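Leucyl aminopeptidase (Trypanosoma brucei brucei, PDB 5NTD) probably removes N-terminal amino acids, leucine among them, from peptides as a dimanganese exopeptidase of the M17 family, and binds the inhibitor bestatin. Local coordinates at residues G[375-387]-G[475-487]. Numbering follows the deposited sequence.
Sequences RIVLGDGVFHATN and AGYFITTHLSPKF. With BCT (bicarbonate ion), chain B.
Helix 375-387 and the shorter helical run 475-480 lie side by side, their axes 8.8 Å apart and inclined at 37°, and the chain beyond the second helix continues along the first as far as Asn387. Gly379 and Ile479 approach to 4.9 Å between their CA atoms, as do Phe383 and Leu483; His482 CB lies 3.4 Å from Gly379 O, and His482 ND1 is hydrogen-bonded to Ser361 OG. Toward the N-terminal end, Arg375 CG sits over one face of the Phe478 ring in a CH-pi contact, 3.8 Å from the centroid. The bend at chi3 (68°) turns the guanidinium away from that ring: Ala475 CB covers one of its faces, while NE meets bicarbonate O2 nearly straight on at 2.6 Å and NH2 reaches O3. Arg375 N also donates to O2, so backbone and side chain grip the same oxygen. Ile479 fills the middle, CD1 against Leu378 CD1 and CG2 against Val382 CG1. Farther on, His482 O lies at the edge of the Phe383 ring, in its plane. Thr386 OG1 accepts from Ser484 N (2.9 Å, 163°) and donates to Val382 O, bridging its own helix to the loop, while its CG2 packs on Phe487. Ser484 OG gives its proton to Asn387 OD1 (2.7 Å) and accepts from Lys486 N, closing an ST turn. Lys486, extended, adds a weak bond to Asn387 O. The paired helices pack against strands of the catalytic domain's central sheet, and Arg375 with Gly374 at the helix start forms part of the bicarbonate site beside the two-manganese centre of M17 aminopeptidases.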
loop_
_atom_site.group_PDB
_atom_site.type_symbol
_atom_site.label_atom_id
_atom_site.label_comp_id
_atom_site.label_asym_id
_atom_site.label_seq_id
_atom_site.Cartn_x
_atom_site.Cartn_y
_atom_site.Cartn_z
ATOM N N ARG G 375 -6.234 21.870 -13.501
ATOM C CA ARG G 375 -7.403 22.698 -13.358
ATOM C C ARG G 375 -7.027 24.109 -12.932
ATOM O O ARG G 375 -7.703 25.083 -13.265
ATOM C CB ARG G 375 -8.401 22.060 -12.387
ATOM C CG ARG G 375 -7.960 22.092 -10.946
ATOM C CD ARG G 375 -8.806 21.143 -10.119
ATOM N NE ARG G 375 -8.531 19.746 -10.476
ATOM C CZ ARG G 375 -9.249 18.716 -10.056
ATOM N NH1 ARG G 375 -10.299 18.914 -9.267
ATOM N NH2 ARG G 375 -8.953 17.517 -10.449
ATOM N N ILE G 376 -5.945 24.209 -12.171
ATOM C CA ILE G 376 -5.455 25.528 -11.689
ATOM C C ILE G 376 -4.925 26.361 -12.859
ATOM O O ILE G 376 -5.234 27.515 -13.057
ATOM C CB ILE G 376 -4.352 25.353 -10.634
ATOM C CG1 ILE G 376 -4.976 24.782 -9.343
ATOM C CG2 ILE G 376 -3.656 26.670 -10.364
ATOM C CD1 ILE G 376 -3.980 24.402 -8.287
ATOM N N VAL G 377 -4.100 25.724 -13.614
ATOM C CA VAL G 377 -3.458 26.316 -14.774
ATOM C C VAL G 377 -4.540 26.756 -15.804
ATOM O O VAL G 377 -4.534 27.841 -16.349
ATOM C CB VAL G 377 -2.440 25.254 -15.252
ATOM C CG1 VAL G 377 -2.532 24.918 -16.692
ATOM C CG2 VAL G 377 -1.050 25.617 -14.777
ATOM N N LEU G 378 -5.513 25.895 -15.997
ATOM C CA LEU G 378 -6.624 26.169 -16.892
ATOM C C LEU G 378 -7.513 27.281 -16.380
ATOM O O LEU G 378 -8.141 28.008 -17.153
ATOM C CB LEU G 378 -7.451 24.901 -17.127
ATOM C CG LEU G 378 -6.752 23.816 -17.940
ATOM C CD1 LEU G 378 -7.489 22.502 -17.820
ATOM C CD2 LEU G 378 -6.644 24.223 -19.406
ATOM N N GLY G 379 -7.618 27.377 -15.071
ATOM C CA GLY G 379 -8.416 28.466 -14.451
ATOM C C GLY G 379 -7.895 29.847 -14.855
ATOM O O GLY G 379 -8.645 30.751 -15.210
ATOM N N ASP G 380 -6.590 29.973 -14.838
ATOM C CA ASP G 380 -5.933 31.199 -15.305
ATOM C C ASP G 380 -6.098 31.371 -16.834
ATOM O O ASP G 380 -6.314 32.454 -17.322
ATOM C CB ASP G 380 -4.464 31.213 -14.910
ATOM C CG ASP G 380 -4.252 31.765 -13.505
ATOM O OD1 ASP G 380 -5.217 32.290 -12.901
ATOM O OD2 ASP G 380 -3.098 31.729 -13.021
ATOM N N GLY G 381 -5.984 30.268 -17.552
ATOM C CA GLY G 381 -6.158 30.234 -19.017
ATOM C C GLY G 381 -7.525 30.714 -19.478
ATOM O O GLY G 381 -7.621 31.577 -20.325
ATOM N N VAL G 382 -8.573 30.185 -18.889
ATOM C CA VAL G 382 -9.950 30.553 -19.300
ATOM C C VAL G 382 -10.327 31.954 -18.844
ATOM O O VAL G 382 -11.059 32.656 -19.529
ATOM C CB VAL G 382 -11.042 29.556 -18.862
ATOM C CG1 VAL G 382 -10.750 28.180 -19.422
ATOM C CG2 VAL G 382 -11.196 29.503 -17.352
ATOM N N PHE G 383 -9.804 32.377 -17.700
ATOM C CA PHE G 383 -10.023 33.777 -17.267
ATOM C C PHE G 383 -9.322 34.736 -18.237
ATOM O O PHE G 383 -9.907 35.724 -18.666
ATOM C CB PHE G 383 -9.554 34.101 -15.878
ATOM C CG PHE G 383 -9.995 35.468 -15.429
ATOM C CD1 PHE G 383 -11.288 35.674 -14.931
ATOM C CD2 PHE G 383 -9.155 36.570 -15.556
ATOM C CE1 PHE G 383 -11.711 36.958 -14.514
ATOM C CE2 PHE G 383 -9.571 37.833 -15.146
ATOM C CZ PHE G 383 -10.849 38.030 -14.636
ATOM N N HIS G 384 -8.103 34.395 -18.582
ATOM C CA HIS G 384 -7.373 35.180 -19.554
ATOM C C HIS G 384 -8.167 35.320 -20.881
ATOM O O HIS G 384 -8.333 36.412 -21.428
ATOM C CB HIS G 384 -6.040 34.533 -19.869
ATOM C CG HIS G 384 -5.211 35.322 -20.832
ATOM N ND1 HIS G 384 -4.525 36.462 -20.459
ATOM C CD2 HIS G 384 -4.956 35.138 -22.154
ATOM C CE1 HIS G 384 -3.865 36.930 -21.507
ATOM N NE2 HIS G 384 -4.115 36.149 -22.546
ATOM N N ALA G 385 -8.647 34.195 -21.379
ATOM C CA ALA G 385 -9.375 34.164 -22.660
ATOM C C ALA G 385 -10.667 34.963 -22.584
ATOM O O ALA G 385 -11.026 35.637 -23.542
ATOM C CB ALA G 385 -9.679 32.743 -23.101
ATOM N N THR G 386 -11.343 34.877 -21.469
ATOM C CA THR G 386 -12.681 35.475 -21.345
ATOM C C THR G 386 -12.667 36.912 -20.808
ATOM O O THR G 386 -13.697 37.576 -20.794
ATOM C CB THR G 386 -13.622 34.645 -20.450
ATOM O OG1 THR G 386 -13.005 34.427 -19.180
ATOM C CG2 THR G 386 -13.917 33.339 -21.118
ATOM N N ASN G 387 -11.517 37.368 -20.364
ATOM C CA ASN G 387 -11.412 38.694 -19.754
ATOM C C ASN G 387 -10.348 39.621 -20.316
ATOM O O ASN G 387 -10.513 40.826 -20.264
ATOM C CB ASN G 387 -11.141 38.588 -18.255
ATOM C CG ASN G 387 -11.611 39.826 -17.485
ATOM O OD1 ASN G 387 -12.800 40.018 -17.279
ATOM N ND2 ASN G 387 -10.671 40.653 -17.066
ATOM N N ALA G 475 -13.792 18.418 -11.837
ATOM C CA ALA G 475 -12.592 19.108 -12.368
ATOM C C ALA G 475 -12.997 20.195 -13.377
ATOM O O ALA G 475 -12.458 21.292 -13.398
ATOM C CB ALA G 475 -11.628 18.138 -12.996
ATOM N N GLY G 476 -13.983 19.869 -14.194
ATOM C CA GLY G 476 -14.544 20.832 -15.147
ATOM C C GLY G 476 -15.176 21.994 -14.419
ATOM O O GLY G 476 -14.925 23.158 -14.723
ATOM N N TYR G 477 -15.956 21.670 -13.409
ATOM C CA TYR G 477 -16.634 22.708 -12.610
ATOM C C TYR G 477 -15.621 23.715 -12.091
ATOM O O TYR G 477 -15.829 24.914 -12.136
ATOM C CB TYR G 477 -17.442 22.115 -11.449
ATOM C CG TYR G 477 -17.859 23.190 -10.476
ATOM C CD1 TYR G 477 -18.946 24.017 -10.744
ATOM C CD2 TYR G 477 -17.113 23.449 -9.326
ATOM C CE1 TYR G 477 -19.309 25.040 -9.887
ATOM C CE2 TYR G 477 -17.468 24.472 -8.461
ATOM C CZ TYR G 477 -18.563 25.260 -8.752
ATOM O OH TYR G 477 -18.895 26.291 -7.915
ATOM N N PHE G 478 -14.521 23.207 -11.545
ATOM C CA PHE G 478 -13.475 24.060 -10.969
ATOM C C PHE G 478 -13.071 25.142 -11.980
ATOM O O PHE G 478 -12.957 26.323 -11.666
ATOM C CB PHE G 478 -12.235 23.264 -10.561
ATOM C CG PHE G 478 -11.123 24.121 -10.047
ATOM C CD1 PHE G 478 -10.255 24.757 -10.918
ATOM C CD2 PHE G 478 -10.956 24.323 -8.682
ATOM C CE1 PHE G 478 -9.235 25.569 -10.440
ATOM C CE2 PHE G 478 -9.937 25.139 -8.196
ATOM C CZ PHE G 478 -9.075 25.756 -9.068
ATOM N N ILE G 479 -12.820 24.682 -13.180
ATOM C CA ILE G 479 -12.370 25.559 -14.280
ATOM C C ILE G 479 -13.415 26.665 -14.537
ATOM O O ILE G 479 -13.061 27.814 -14.676
ATOM C CB ILE G 479 -12.133 24.768 -15.565
ATOM C CG1 ILE G 479 -10.988 23.782 -15.368
ATOM C CG2 ILE G 479 -11.808 25.723 -16.701
ATOM C CD1 ILE G 479 -10.936 22.688 -16.425
ATOM N N THR G 480 -14.693 26.297 -14.500
ATOM C CA THR G 480 -15.784 27.250 -14.773
ATOM C C THR G 480 -15.850 28.394 -13.757
ATOM O O THR G 480 -16.222 29.500 -14.110
ATOM C CB THR G 480 -17.182 26.612 -14.885
ATOM O OG1 THR G 480 -17.598 26.078 -13.633
ATOM C CG2 THR G 480 -17.158 25.521 -15.916
ATOM N N THR G 481 -15.444 28.130 -12.521
ATOM C CA THR G 481 -15.483 29.163 -11.475
ATOM C C THR G 481 -14.543 30.330 -11.803
ATOM O O THR G 481 -14.668 31.395 -11.220
ATOM C CB THR G 481 -15.120 28.645 -10.073
ATOM O OG1 THR G 481 -13.727 28.290 -10.021
ATOM C CG2 THR G 481 -16.003 27.457 -9.679
ATOM N N HIS G 482 -13.621 30.105 -12.719
ATOM C CA HIS G 482 -12.657 31.149 -13.127
ATOM C C HIS G 482 -12.942 31.809 -14.489
ATOM O O HIS G 482 -12.153 32.579 -15.005
ATOM C CB HIS G 482 -11.269 30.582 -13.075
ATOM C CG HIS G 482 -10.949 30.051 -11.728
ATOM N ND1 HIS G 482 -10.788 30.871 -10.623
ATOM C CD2 HIS G 482 -10.880 28.781 -11.272
ATOM C CE1 HIS G 482 -10.578 30.125 -9.559
ATOM N NE2 HIS G 482 -10.620 28.854 -9.924
ATOM N N LEU G 483 -14.098 31.500 -15.049
ATOM C CA LEU G 483 -14.593 32.206 -16.246
ATOM C C LEU G 483 -14.933 33.628 -15.842
ATOM O O LEU G 483 -15.455 33.864 -14.752
ATOM C CB LEU G 483 -15.844 31.546 -16.823
ATOM C CG LEU G 483 -15.595 30.175 -17.473
ATOM C CD1 LEU G 483 -16.873 29.416 -17.675
ATOM C CD2 LEU G 483 -14.844 30.343 -18.789
ATOM N N SER G 484 -14.594 34.574 -16.700
ATOM C CA SER G 484 -14.965 35.991 -16.450
ATOM C C SER G 484 -16.475 36.160 -16.419
ATOM O O SER G 484 -17.169 35.504 -17.178
ATOM C CB SER G 484 -14.403 36.895 -17.534
ATOM O OG SER G 484 -14.793 38.254 -17.323
ATOM N N PRO G 485 -16.989 37.033 -15.536
ATOM C CA PRO G 485 -18.402 37.426 -15.595
ATOM C C PRO G 485 -18.824 38.082 -16.933
ATOM O O PRO G 485 -19.973 38.003 -17.318
ATOM C CB PRO G 485 -18.524 38.450 -14.475
ATOM C CG PRO G 485 -17.387 38.182 -13.564
ATOM C CD PRO G 485 -16.285 37.669 -14.416
ATOM N N LYS G 486 -17.864 38.667 -17.637
ATOM C CA LYS G 486 -18.092 39.222 -18.996
ATOM C C LYS G 486 -18.508 38.158 -20.015
ATOM O O LYS G 486 -19.029 38.472 -21.082
ATOM C CB LYS G 486 -16.829 39.847 -19.566
ATOM C CG LYS G 486 -16.312 41.054 -18.840
ATOM C CD LYS G 486 -15.045 41.503 -19.574
ATOM C CE LYS G 486 -14.286 42.594 -18.840
ATOM N NZ LYS G 486 -12.967 42.830 -19.492
ATOM N N PHE G 487 -18.222 36.898 -19.704
ATOM C CA PHE G 487 -18.509 35.793 -20.625
ATOM C C PHE G 487 -19.859 35.196 -20.299
ATOM O O PHE G 487 -20.132 34.857 -19.163
ATOM C CB PHE G 487 -17.407 34.752 -20.574
ATOM C CG PHE G 487 -17.687 33.526 -21.384
ATOM C CD1 PHE G 487 -17.516 33.539 -22.747
ATOM C CD2 PHE G 487 -18.106 32.363 -20.774
ATOM C CE1 PHE G 487 -17.760 32.403 -23.496
ATOM C CE2 PHE G 487 -18.355 31.227 -21.505
ATOM C CZ PHE G 487 -18.185 31.242 -22.869
HETATM C C BCT B . -5.871 18.149 -12.407
HETATM O O1 BCT B . -4.665 18.283 -13.002
HETATM O O2 BCT B . -6.594 19.102 -12.108
HETATM O O3 BCT B . -6.281 17.006 -12.091
#